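Long-range contacts in sortase family protein (Clostridium perfringens, PDB 4D70), which probably cleaves a sorting signal and joins the released carboxyl end to an amine, as a class D sortase transpeptidase of the cysteine type: residues N102-G107 with T164-T169; Y140-I145 with Y178-K183. All coordinates share one frame; numbering follows the deposited sequence.

Interaction 1. Residues N102-G107 with T164-T169; sequences NFSIAG and TMTIVT
Asn102 and Thr166 meet through their side chains over one face of a parallel strand pair: Thr166 OG1 donates to Asn102 OD1 at 2.6 Å. The donor lies 22° off the amide's carbonyl plane, and Thr166 OG1 is placed there by standing opposite its own carbonyl carbon (chi1 -61°). Asn102 ND2 is bonded to Val155 O and Asn157 O, so both ends of the amide are held and its rotation is fixed.

Five backbone hydrogen bonds join the strands, whose directions differ by 16°. The two nearest the Asn102 end, from Phe103 N to Thr164 O and from Thr166 N to Phe103 O, are the most bent, and those given by Val168 N and Gly107 N are the straightest. On the face opposite Asn102 the packing is apolar and dense. Ile105 and Ile167 run side by side with their CG1 atoms 3.9 Å apart, while Ile105 CD1 reaches Met165 CE at 4.1 Å. Met165 CB lies obliquely against the Phe103 ring, 4.0 Å from CD2.

The solvent side is the Thr164 end, where the strands stay close but a water enters. Thr164 is partly exposed, and the water bonds Thr164 OG1 at 2.9 Å and donates to Met165 O at 3.0 Å; its bond to Asn102 OD1 is weak.

The apolar face is covered by Ile75 of strand 71-77 and by Ile129 and Ile131 of strand 128-132. In the sheet, strand 101-109 also pairs with 88-90, and strand 163-171 with 176-184, so the contact is an interior parallel pair of the sortase beta-barrel.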
loop_
_atom_site.group_PDB
_atom_site.type_symbol
_atom_site.label_atom_id
_atom_site.label_comp_id
_atom_site.label_asym_id
_atom_site.label_seq_id
_atom_site.Cartn_x
_atom_site.Cartn_y
_atom_site.Cartn_z
ATOM N N ASN A 102 -0.082 -11.344 2.288
ATOM C CA ASN A 102 -0.135 -10.089 3.035
ATOM C C ASN A 102 0.432 -9.012 2.142
ATOM O O ASN A 102 1.617 -8.833 2.059
ATOM C CB ASN A 102 0.619 -10.304 4.341
ATOM C CG ASN A 102 1.065 -9.019 5.019
ATOM O OD1 ASN A 102 0.427 -7.996 4.883
ATOM N ND2 ASN A 102 2.137 -9.088 5.786
ATOM N N PHE A 103 -0.466 -8.272 1.499
ATOM C CA PHE A 103 -0.138 -7.163 0.609
ATOM C C PHE A 103 0.411 -6.030 1.492
ATOM O O PHE A 103 -0.349 -5.433 2.258
ATOM C CB PHE A 103 -1.451 -6.712 -0.101
ATOM C CG PHE A 103 -1.345 -5.406 -0.832
ATOM C CD1 PHE A 103 -0.383 -5.226 -1.833
ATOM C CD2 PHE A 103 -2.216 -4.366 -0.566
ATOM C CE1 PHE A 103 -0.281 -4.020 -2.496
ATOM C CE2 PHE A 103 -2.100 -3.148 -1.219
ATOM C CZ PHE A 103 -1.141 -2.977 -2.196
ATOM N N SER A 104 1.707 -5.759 1.349
ATOM C CA SER A 104 2.408 -4.844 2.206
ATOM C C SER A 104 2.892 -3.581 1.531
ATOM O O SER A 104 3.421 -3.596 0.420
ATOM C CB SER A 104 3.612 -5.519 2.816
ATOM O OG SER A 104 3.211 -6.610 3.600
ATOM N N ILE A 105 2.633 -2.462 2.187
ATOM C CA ILE A 105 2.950 -1.156 1.632
ATOM C C ILE A 105 3.746 -0.335 2.599
ATOM O O ILE A 105 3.597 -0.455 3.838
ATOM C CB ILE A 105 1.743 -0.452 1.029
ATOM C CG1 ILE A 105 0.631 -0.161 2.000
ATOM C CG2 ILE A 105 1.191 -1.376 -0.053
ATOM C CD1 ILE A 105 -0.449 0.762 1.446
ATOM N N ALA A 106 4.604 0.518 2.053
ATOM C CA ALA A 106 5.543 1.335 2.870
ATOM C C ALA A 106 5.169 2.769 2.670
ATOM O O ALA A 106 4.994 3.234 1.531
ATOM C CB ALA A 106 6.973 1.119 2.415
ATOM N N GLY A 107 5.017 3.472 3.764
ATOM C CA GLY A 107 4.598 4.845 3.750
ATOM C C GLY A 107 5.572 5.774 4.432
ATOM O O GLY A 107 5.205 6.790 4.986
ATOM N N THR A 164 -4.633 -10.581 3.681
ATOM C CA THR A 164 -4.434 -9.456 4.565
ATOM C C THR A 164 -3.573 -8.445 3.921
ATOM O O THR A 164 -3.109 -8.620 2.798
ATOM C CB THR A 164 -3.734 -9.866 5.902
ATOM O OG1 THR A 164 -2.396 -10.356 5.637
ATOM C CG2 THR A 164 -4.495 -10.906 6.625
ATOM N N MET A 165 -3.476 -7.294 4.578
ATOM C CA MET A 165 -2.615 -6.249 4.111
ATOM C C MET A 165 -1.994 -5.551 5.280
ATOM O O MET A 165 -2.431 -5.706 6.413
ATOM C CB MET A 165 -3.279 -5.202 3.187
ATOM C CG MET A 165 -4.293 -4.291 3.831
ATOM S SD MET A 165 -4.765 -2.928 2.759
ATOM C CE MET A 165 -3.295 -1.917 2.797
ATOM N N THR A 166 -0.918 -4.803 4.975
ATOM C CA THR A 166 -0.081 -4.179 6.015
ATOM C C THR A 166 0.388 -2.843 5.515
ATOM O O THR A 166 0.755 -2.717 4.369
ATOM C CB THR A 166 1.192 -5.037 6.316
ATOM O OG1 THR A 166 0.800 -6.343 6.799
ATOM C CG2 THR A 166 2.086 -4.398 7.440
ATOM N N ILE A 167 0.313 -1.835 6.381
ATOM C CA ILE A 167 0.896 -0.507 6.110
ATOM C C ILE A 167 1.971 -0.245 7.135
ATOM O O ILE A 167 1.741 -0.401 8.308
ATOM C CB ILE A 167 -0.158 0.611 6.211
ATOM C CG1 ILE A 167 -1.341 0.304 5.285
ATOM C CG2 ILE A 167 0.498 1.957 5.885
ATOM C CD1 ILE A 167 -2.340 1.418 5.108
ATOM N N VAL A 168 3.156 0.071 6.683
ATOM C CA VAL A 168 4.285 0.381 7.546
ATOM C C VAL A 168 4.680 1.858 7.432
ATOM O O VAL A 168 5.010 2.329 6.336
ATOM C CB VAL A 168 5.537 -0.441 7.106
ATOM C CG1 VAL A 168 6.727 -0.220 8.064
ATOM C CG2 VAL A 168 5.173 -1.906 7.054
ATOM N N THR A 169 4.652 2.561 8.553
ATOM C CA THR A 169 5.128 3.949 8.655
ATOM C C THR A 169 6.013 4.031 9.874
ATOM O O THR A 169 6.270 3.022 10.523
ATOM C CB THR A 169 3.959 4.956 8.786
ATOM O OG1 THR A 169 3.086 4.601 9.891
ATOM C CG2 THR A 169 3.141 5.008 7.550
HETATM O O HOH W 1 -1.588 -8.353 7.509
#

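Interaction 2. Residues Y140-I145 with Y178-K183; sequences YEINEI and YIVKAK
A classic beta bulge interrupts this antiparallel pair: Asn143 and Glu144 both face Lys181, and the register slips by one residue. Lys181 O accepts two N-H groups, a firm bond from Asn143 N at 2.9 Å and a weak one from Glu144 N at 3.3 Å. Lys181 N returns a nearly straight bond (176°) to Glu144 O. Before the bulge, Glu141 and Lys183 form a regular hydrogen-bonded pair, and the short segments meet at 128°, far from antiparallel alignment.

Ile142, Ala182 and Val180 share the apolar face. Ile142 CD1 touches Val180 CG1 at 3.7 Å, and Ile142 CG1 comes within 4.2 Å of Ala182 CB. Further along, Ile145 CG2 meets the hydroxyl end of Tyr178 obliquely, 3.6 Å from CZ; lying opposite the backbone N brings CG2, not CG1, there.

The other face is charged. Glu141 and Lys183 extend side by side, yet Glu141 OE1 stays 4.2 Å from Lys183 NZ, beyond a salt bridge. Lys181 lies alongside Glu144 through its methylenes, with CD 3.6 Å from Glu144 OE1, while NZ turns away to Thr166 OG1 and Val155 O. Such a bulge accentuates strand twist, consistent with the strong coiling of the closed sortase beta-barrel.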
loop_
_atom_site.group_PDB
_atom_site.type_symbol
_atom_site.label_atom_id
_atom_site.label_comp_id
_atom_site.label_asym_id
_atom_site.label_seq_id
_atom_site.Cartn_x
_atom_site.Cartn_y
_atom_site.Cartn_z
ATOM N N TYR A 140 -10.500 -3.919 2.594
ATOM C CA TYR A 140 -9.839 -4.488 3.785
ATOM C C TYR A 140 -10.280 -3.750 5.043
ATOM O O TYR A 140 -10.558 -2.510 5.037
ATOM C CB TYR A 140 -8.311 -4.396 3.648
ATOM C CG TYR A 140 -7.663 -5.246 2.610
ATOM C CD1 TYR A 140 -7.485 -4.780 1.341
ATOM C CD2 TYR A 140 -7.085 -6.464 2.932
ATOM C CE1 TYR A 140 -6.801 -5.518 0.387
ATOM C CE2 TYR A 140 -6.409 -7.216 2.003
ATOM C CZ TYR A 140 -6.252 -6.731 0.726
ATOM O OH TYR A 140 -5.628 -7.470 -0.221
ATOM N N GLU A 141 -10.410 -4.502 6.110
ATOM C CA GLU A 141 -10.821 -3.975 7.382
ATOM C C GLU A 141 -9.684 -4.134 8.411
ATOM O O GLU A 141 -9.260 -5.237 8.702
ATOM C CB GLU A 141 -12.035 -4.723 7.935
ATOM C CG GLU A 141 -12.571 -4.057 9.188
ATOM C CD GLU A 141 -13.812 -4.829 9.783
ATOM O OE1 GLU A 141 -14.137 -5.878 9.247
ATOM O OE2 GLU A 141 -14.466 -4.406 10.767
ATOM N N ILE A 142 -9.292 -3.024 9.014
ATOM C CA ILE A 142 -8.244 -3.000 10.008
ATOM C C ILE A 142 -8.574 -3.796 11.211
ATOM O O ILE A 142 -9.701 -3.688 11.837
ATOM C CB ILE A 142 -7.911 -1.528 10.425
ATOM C CG1 ILE A 142 -7.472 -0.722 9.207
ATOM C CG2 ILE A 142 -6.883 -1.467 11.554
ATOM C CD1 ILE A 142 -7.215 0.762 9.591
ATOM N N ASN A 143 -7.664 -4.721 11.518
ATOM C CA ASN A 143 -7.913 -5.552 12.686
ATOM C C ASN A 143 -6.745 -5.616 13.671
ATOM O O ASN A 143 -6.884 -6.226 14.700
ATOM C CB ASN A 143 -8.291 -6.972 12.331
ATOM C CG ASN A 143 -7.191 -7.678 11.554
ATOM O OD1 ASN A 143 -6.270 -7.074 11.003
ATOM N ND2 ASN A 143 -7.365 -8.972 11.425
ATOM N N GLU A 144 -5.677 -4.914 13.395
ATOM C CA GLU A 144 -4.513 -4.878 14.264
ATOM C C GLU A 144 -3.720 -3.608 14.015
ATOM O O GLU A 144 -3.496 -3.209 12.860
ATOM C CB GLU A 144 -3.666 -6.183 13.976
ATOM C CG GLU A 144 -2.302 -6.179 14.628
ATOM C CD GLU A 144 -1.646 -7.565 14.609
ATOM O OE1 GLU A 144 -1.935 -8.288 13.670
ATOM O OE2 GLU A 144 -0.969 -7.935 15.616
ATOM N N ILE A 145 -3.314 -2.957 15.097
ATOM C CA ILE A 145 -2.446 -1.789 15.099
ATOM C C ILE A 145 -1.384 -1.958 16.160
ATOM O O ILE A 145 -1.695 -2.226 17.312
ATOM C CB ILE A 145 -3.222 -0.505 15.380
ATOM C CG1 ILE A 145 -4.307 -0.339 14.333
ATOM C CG2 ILE A 145 -2.343 0.721 15.264
ATOM C CD1 ILE A 145 -5.297 0.756 14.676
ATOM N N TYR A 178 5.278 1.976 12.906
ATOM C CA TYR A 178 3.861 1.936 13.240
ATOM C C TYR A 178 3.247 1.052 12.153
ATOM O O TYR A 178 3.429 1.292 10.937
ATOM C CB TYR A 178 3.292 3.345 13.180
ATOM C CG TYR A 178 1.875 3.483 13.703
ATOM C CD1 TYR A 178 1.645 3.756 15.037
ATOM C CD2 TYR A 178 0.788 3.424 12.858
ATOM C CE1 TYR A 178 0.358 3.921 15.520
ATOM C CE2 TYR A 178 -0.533 3.563 13.349
ATOM C CZ TYR A 178 -0.728 3.837 14.642
ATOM O OH TYR A 178 -2.004 3.989 15.114
ATOM N N ILE A 179 2.566 0.019 12.588
ATOM C CA ILE A 179 2.020 -1.036 11.737
ATOM C C ILE A 179 0.499 -1.066 11.803
ATOM O O ILE A 179 -0.080 -1.219 12.843
ATOM C CB ILE A 179 2.554 -2.400 12.193
ATOM C CG1 ILE A 179 4.107 -2.371 12.391
ATOM C CG2 ILE A 179 2.138 -3.491 11.225
ATOM C CD1 ILE A 179 4.887 -1.949 11.170
ATOM N N VAL A 180 -0.140 -1.045 10.645
ATOM C CA VAL A 180 -1.566 -1.226 10.507
ATOM C C VAL A 180 -1.770 -2.471 9.656
ATOM O O VAL A 180 -1.273 -2.520 8.530
ATOM C CB VAL A 180 -2.171 0.001 9.823
ATOM C CG1 VAL A 180 -3.659 -0.181 9.617
ATOM C CG2 VAL A 180 -1.979 1.258 10.677
ATOM N N LYS A 181 -2.523 -3.424 10.183
ATOM C CA LYS A 181 -2.902 -4.627 9.460
ATOM C C LYS A 181 -4.402 -4.691 9.300
ATOM O O LYS A 181 -5.170 -4.212 10.179
ATOM C CB LYS A 181 -2.390 -5.882 10.187
ATOM C CG LYS A 181 -0.815 -5.967 10.086
ATOM C CD LYS A 181 -0.288 -7.306 10.612
ATOM C CE LYS A 181 1.198 -7.547 10.301
ATOM N NZ LYS A 181 1.406 -8.027 8.901
ATOM N N ALA A 182 -4.825 -5.317 8.214
ATOM C CA ALA A 182 -6.218 -5.324 7.842
ATOM C C ALA A 182 -6.461 -6.646 7.082
ATOM O O ALA A 182 -5.561 -7.179 6.413
ATOM C CB ALA A 182 -6.520 -4.120 6.977
ATOM N N LYS A 183 -7.672 -7.164 7.226
ATOM C CA LYS A 183 -8.078 -8.393 6.589
ATOM C C LYS A 183 -9.091 -8.106 5.477
ATOM O O LYS A 183 -9.919 -7.207 5.600
ATOM C CB LYS A 183 -8.732 -9.329 7.612
ATOM C CG LYS A 183 -9.978 -8.698 8.260
ATOM C CD LYS A 183 -10.787 -9.589 9.238
ATOM C CE LYS A 183 -12.115 -8.879 9.611
ATOM N NZ LYS A 183 -12.892 -9.639 10.630
#

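In the fold
Interactions 1 and 2 lie in one mixed, curled sheet, their centres about 9 Å apart. Four strands run across it in the order 101-109, 163-171, 176-184, 137-148, and the central two, consecutive in the chain, form the antiparallel seam between the contacts. Ile167 N to Val180 O, 2.8 Å, is a probable hydrogen bond of that seam, which ties the two contacts into one continuous sheet. Along the chain the segments alternate: 102-107, 140-145, 164-169, 178-183. Neither contact can therefore be assembled from one local hairpin. Interaction 1 is buried near the chain's centre; interaction 2 lies farther out, and both belong to the sortase domain.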